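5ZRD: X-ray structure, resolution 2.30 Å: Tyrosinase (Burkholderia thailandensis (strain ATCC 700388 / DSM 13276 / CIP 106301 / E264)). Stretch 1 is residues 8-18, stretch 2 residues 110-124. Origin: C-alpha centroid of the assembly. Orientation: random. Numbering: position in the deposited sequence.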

# COMPACT_ATOMS: atom_id res chain seq x y z
N PRO A 8 31.01 -41.57 -13.15
CA PRO A 8 30.50 -40.69 -12.07
C PRO A 8 31.38 -40.71 -10.81
O PRO A 8 31.81 -41.78 -10.40
CB PRO A 8 29.10 -41.25 -11.72
CG PRO A 8 28.84 -42.35 -12.73
CD PRO A 8 30.21 -42.81 -13.21
N ARG A 9 31.62 -39.55 -10.19
CA ARG A 9 32.00 -39.52 -8.75
C ARG A 9 30.95 -40.24 -7.90
O ARG A 9 29.75 -40.19 -8.20
CB ARG A 9 32.03 -38.10 -8.19
CG ARG A 9 33.10 -37.20 -8.77
CD ARG A 9 33.20 -35.96 -7.91
NE ARG A 9 32.12 -35.05 -8.26
CZ ARG A 9 30.99 -34.91 -7.58
NH1 ARG A 9 30.79 -35.53 -6.42
NH2 ARG A 9 30.06 -34.12 -8.08
N VAL A 10 31.39 -40.86 -6.83
CA VAL A 10 30.53 -41.66 -5.99
C VAL A 10 30.34 -40.96 -4.64
O VAL A 10 31.22 -40.98 -3.81
CB VAL A 10 31.11 -43.07 -5.79
CG1 VAL A 10 30.14 -43.96 -5.03
CG2 VAL A 10 31.48 -43.70 -7.13
N ARG A 11 29.13 -40.40 -4.43
CA ARG A 11 28.65 -39.95 -3.12
C ARG A 11 28.47 -41.17 -2.24
O ARG A 11 27.74 -42.06 -2.63
CB ARG A 11 27.33 -39.18 -3.23
CG ARG A 11 27.52 -37.74 -3.70
CD ARG A 11 26.28 -36.89 -3.67
NE ARG A 11 26.52 -35.60 -4.30
CZ ARG A 11 25.56 -34.69 -4.50
NH1 ARG A 11 24.31 -34.96 -4.15
NH2 ARG A 11 25.84 -33.53 -5.08
N ARG A 12 29.12 -41.19 -1.07
CA ARG A 12 29.12 -42.36 -0.21
C ARG A 12 28.48 -42.06 1.16
O ARG A 12 28.28 -40.90 1.58
CB ARG A 12 30.55 -42.89 -0.01
CG ARG A 12 31.18 -43.48 -1.27
CD ARG A 12 32.42 -44.30 -0.97
NE ARG A 12 33.00 -44.87 -2.19
CZ ARG A 12 32.43 -45.82 -2.95
NH1 ARG A 12 31.38 -46.51 -2.52
NH2 ARG A 12 32.92 -46.05 -4.17
N SER A 13 28.12 -43.13 1.84
CA SER A 13 27.53 -43.04 3.17
C SER A 13 28.55 -42.48 4.16
O SER A 13 29.67 -43.01 4.25
CB SER A 13 27.02 -44.38 3.62
OG SER A 13 26.82 -44.39 5.03
N VAL A 14 28.15 -41.46 4.93
CA VAL A 14 29.02 -40.82 5.91
C VAL A 14 29.45 -41.87 6.95
O VAL A 14 30.58 -41.84 7.43
CB VAL A 14 28.35 -39.60 6.57
CG1 VAL A 14 27.73 -39.92 7.92
CG2 VAL A 14 29.35 -38.47 6.75
N ARG A 15 28.57 -42.78 7.27
CA ARG A 15 28.89 -43.78 8.23
C ARG A 15 30.03 -44.65 7.69
O ARG A 15 30.92 -45.05 8.46
CB ARG A 15 27.67 -44.64 8.54
CG ARG A 15 27.99 -45.94 9.26
CD ARG A 15 28.52 -45.69 10.65
NE ARG A 15 28.59 -46.93 11.39
CZ ARG A 15 29.44 -47.16 12.38
NH1 ARG A 15 29.65 -48.40 12.78
NH2 ARG A 15 30.09 -46.16 12.95
N ASP A 16 29.99 -44.94 6.39
CA ASP A 16 31.03 -45.73 5.76
C ASP A 16 32.38 -44.98 5.79
O ASP A 16 33.42 -45.63 5.96
CB ASP A 16 30.62 -46.11 4.31
CG ASP A 16 31.67 -46.92 3.56
OD1 ASP A 16 32.01 -48.01 4.06
OD2 ASP A 16 32.13 -46.47 2.48
N LEU A 17 32.37 -43.64 5.62
CA LEU A 17 33.61 -42.86 5.64
C LEU A 17 34.23 -42.87 7.05
O LEU A 17 35.45 -42.80 7.20
CB LEU A 17 33.33 -41.43 5.17
CG LEU A 17 32.85 -41.27 3.73
CD1 LEU A 17 32.97 -39.83 3.25
CD2 LEU A 17 33.60 -42.17 2.76
N GLN A 18 33.39 -42.99 8.08
CA GLN A 18 33.86 -42.90 9.45
C GLN A 18 34.45 -44.25 9.86
O GLN A 18 35.30 -44.30 10.73
CB GLN A 18 32.72 -42.53 10.40
CG GLN A 18 33.20 -42.03 11.76
CD GLN A 18 32.08 -41.60 12.69
OE1 GLN A 18 32.30 -41.41 13.88
NE2 GLN A 18 30.88 -41.43 12.17
N PRO A 110 39.72 -30.26 -4.27
CA PRO A 110 39.22 -30.70 -5.59
C PRO A 110 38.73 -32.16 -5.64
O PRO A 110 39.29 -33.06 -4.97
CB PRO A 110 40.42 -30.43 -6.53
CG PRO A 110 40.99 -29.15 -5.93
CD PRO A 110 40.97 -29.47 -4.45
N GLY A 111 37.63 -32.35 -6.41
CA GLY A 111 37.01 -33.69 -6.57
C GLY A 111 36.49 -34.27 -5.25
O GLY A 111 36.26 -35.49 -5.17
N VAL A 112 36.28 -33.48 -4.20
CA VAL A 112 35.66 -34.09 -2.99
C VAL A 112 34.16 -34.26 -3.30
O VAL A 112 33.58 -33.51 -4.13
CB VAL A 112 35.89 -33.27 -1.70
CG1 VAL A 112 35.04 -32.03 -1.65
CG2 VAL A 112 35.64 -34.09 -0.45
N SER A 113 33.56 -35.25 -2.64
CA SER A 113 32.13 -35.58 -2.76
C SER A 113 31.41 -35.41 -1.42
O SER A 113 31.89 -35.82 -0.33
CB SER A 113 31.93 -37.00 -3.28
OG SER A 113 32.36 -37.09 -4.64
N MET A 114 30.21 -34.86 -1.52
CA MET A 114 29.35 -34.69 -0.38
C MET A 114 28.71 -36.04 -0.06
O MET A 114 27.97 -36.55 -0.87
CB MET A 114 28.27 -33.64 -0.68
CG MET A 114 27.34 -33.38 0.48
SD MET A 114 28.16 -32.64 1.91
CE MET A 114 27.18 -33.36 3.23
N PRO A 115 29.00 -36.61 1.11
CA PRO A 115 28.39 -37.88 1.43
C PRO A 115 26.97 -37.69 1.97
O PRO A 115 26.55 -36.54 2.15
CB PRO A 115 29.26 -38.49 2.53
CG PRO A 115 29.83 -37.29 3.23
CD PRO A 115 29.88 -36.17 2.21
N PHE A 116 26.31 -38.81 2.25
CA PHE A 116 24.93 -38.81 2.73
C PHE A 116 24.89 -39.46 4.12
O PHE A 116 25.56 -40.46 4.40
CB PHE A 116 23.97 -39.51 1.76
CG PHE A 116 24.29 -40.94 1.39
CD1 PHE A 116 25.09 -41.22 0.29
CD2 PHE A 116 23.77 -42.00 2.11
CE1 PHE A 116 25.38 -42.53 -0.07
CE2 PHE A 116 24.05 -43.31 1.75
CZ PHE A 116 24.87 -43.58 0.67
N TRP A 117 24.11 -38.87 5.00
CA TRP A 117 23.72 -39.56 6.22
C TRP A 117 22.64 -40.56 5.86
O TRP A 117 21.51 -40.18 5.59
CB TRP A 117 23.22 -38.60 7.30
CG TRP A 117 22.57 -39.29 8.46
CD1 TRP A 117 22.79 -40.56 8.92
CD2 TRP A 117 21.60 -38.71 9.34
NE1 TRP A 117 22.00 -40.82 10.01
CE2 TRP A 117 21.29 -39.69 10.31
CE3 TRP A 117 21.00 -37.47 9.41
CZ2 TRP A 117 20.35 -39.46 11.31
CZ3 TRP A 117 20.07 -37.25 10.39
CH2 TRP A 117 19.75 -38.23 11.34
N ASP A 118 23.02 -41.82 5.84
CA ASP A 118 22.09 -42.90 5.59
C ASP A 118 21.17 -43.11 6.79
O ASP A 118 21.48 -43.89 7.69
CB ASP A 118 22.82 -44.20 5.22
CG ASP A 118 21.87 -45.24 4.61
OD1 ASP A 118 20.62 -45.12 4.77
OD2 ASP A 118 22.38 -46.17 3.98
N GLU A 119 20.00 -42.46 6.72
CA GLU A 119 19.08 -42.28 7.87
C GLU A 119 18.36 -43.58 8.24
O GLU A 119 17.81 -43.69 9.36
CB GLU A 119 18.03 -41.21 7.53
CG GLU A 119 18.59 -39.81 7.43
CD GLU A 119 17.83 -38.82 6.57
OE1 GLU A 119 18.07 -37.63 6.75
OE2 GLU A 119 17.00 -39.24 5.71
N THR A 120 18.28 -44.50 7.28
CA THR A 120 17.51 -45.73 7.42
C THR A 120 18.42 -46.97 7.37
O THR A 120 17.93 -48.07 7.24
CB THR A 120 16.44 -45.82 6.34
OG1 THR A 120 17.04 -45.62 5.06
CG2 THR A 120 15.34 -44.80 6.52
N ASP A 121 19.73 -46.81 7.45
CA ASP A 121 20.63 -47.95 7.59
C ASP A 121 20.54 -48.49 9.03
O ASP A 121 19.91 -47.88 9.90
CB ASP A 121 22.10 -47.57 7.26
CG ASP A 121 22.79 -46.73 8.38
OD1 ASP A 121 22.15 -46.40 9.42
OD2 ASP A 121 23.99 -46.42 8.23
N GLU A 122 21.23 -49.60 9.24
CA GLU A 122 21.22 -50.37 10.49
C GLU A 122 21.83 -49.52 11.62
O GLU A 122 21.32 -49.52 12.75
CB GLU A 122 21.96 -51.71 10.29
CG GLU A 122 21.54 -52.84 11.24
CD GLU A 122 20.05 -53.20 11.26
OE1 GLU A 122 19.59 -53.67 12.34
OE2 GLU A 122 19.33 -53.03 10.21
N TYR A 123 22.92 -48.79 11.31
CA TYR A 123 23.57 -47.98 12.34
C TYR A 123 22.57 -46.96 12.90
O TYR A 123 22.36 -46.89 14.14
CB TYR A 123 24.86 -47.30 11.85
CG TYR A 123 25.50 -46.51 12.95
CD1 TYR A 123 26.30 -47.13 13.89
CD2 TYR A 123 25.20 -45.17 13.15
CE1 TYR A 123 26.81 -46.43 14.98
CE2 TYR A 123 25.73 -44.45 14.21
CZ TYR A 123 26.53 -45.09 15.15
OH TYR A 123 27.07 -44.42 16.21
N THR A 124 21.95 -46.19 12.02
CA THR A 124 21.11 -45.11 12.47
C THR A 124 19.95 -45.70 13.27
O THR A 124 19.58 -45.18 14.33
CB THR A 124 20.64 -44.19 11.34
OG1 THR A 124 21.71 -43.65 10.57
CG2 THR A 124 19.86 -43.02 11.88

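Residues 8-18 of this tyrosinase run from a short strand (Arg9 to Arg11) into the first turn of a helix, packed against the extended segment and turn of residues 110-124; together the two stretches bury 722 Å² of surface. At Arg9 the CA-to-CB bond points toward the other stretch, and the long side chain (m, t, m) carries its guanidinium to Ser113, whose CA-to-CB bond in turn points toward stretch 1. Arg9 NH1 donates to Ser113 OG at 2.8 Å, with the hydroxyl near the guanidinium plane, where its N-H groups point. The CA-to-CB bond of Val10 points away from stretch 2, and its part here is small. Arg11 is buried and its CA-to-CB bond points sideways; its aliphatic Arg11 CG comes within 3.1 Å of Met114 O, while its guanidinium nitrogens find hydrogen bonds elsewhere in the structure. At Arg12 the CA-to-CB bond again points away, and the backbone makes the bond: Phe116 N donates to Arg12 O at 2.9 Å, although the place of that oxygen is less sure.

Ser13 has two roles. It forms a single beta bridge with Phe116, their CA atoms 5.0 Å apart, and the bridge closes just beyond it, where Val14 N donates to Phe116 O at 2.8 Å and a nearly straight 173°. The Phe116 CA-to-CB bond points away from stretch 1, but with chi1 in p its ring comes back over Ser13; Ser13 CA sits 3.7 Å from the centroid of the Phe116 ring, over its face. Ser13 also caps the helix: its OG accepts weak bonds from the backbone N atoms of Arg15 and Asp16, which the first turn leaves without backbone acceptors.

Beyond the cap, Val14 and Leu17 give the helix an apolar side against Pro115. Val14 CG2 lies 3.7 Å from Pro115 CG. The CA-to-CB bond of Arg15 points toward stretch 2, and its guanidinium lies flat on Tyr123, centres 4.0 Å apart and planes at 21°. Arg15 CZ is 4.0 Å from the centroid of the Tyr123 ring but off-centre, and Arg15 CD adds a CH-pi contact at 4.2 Å from that centroid; the planar cation and the aromatic face suit each other here. Tyr123 stands in the first turn of a helix capped by Asp121, whose OD1 accepts from Thr124 N at 2.6 Å. Asp16 makes no contact across the stretches. Leu17 CD1 lies 4.0 Å from Pro115 CB, so the compact proline ring meets both branched side chains. Gln18 makes no contact.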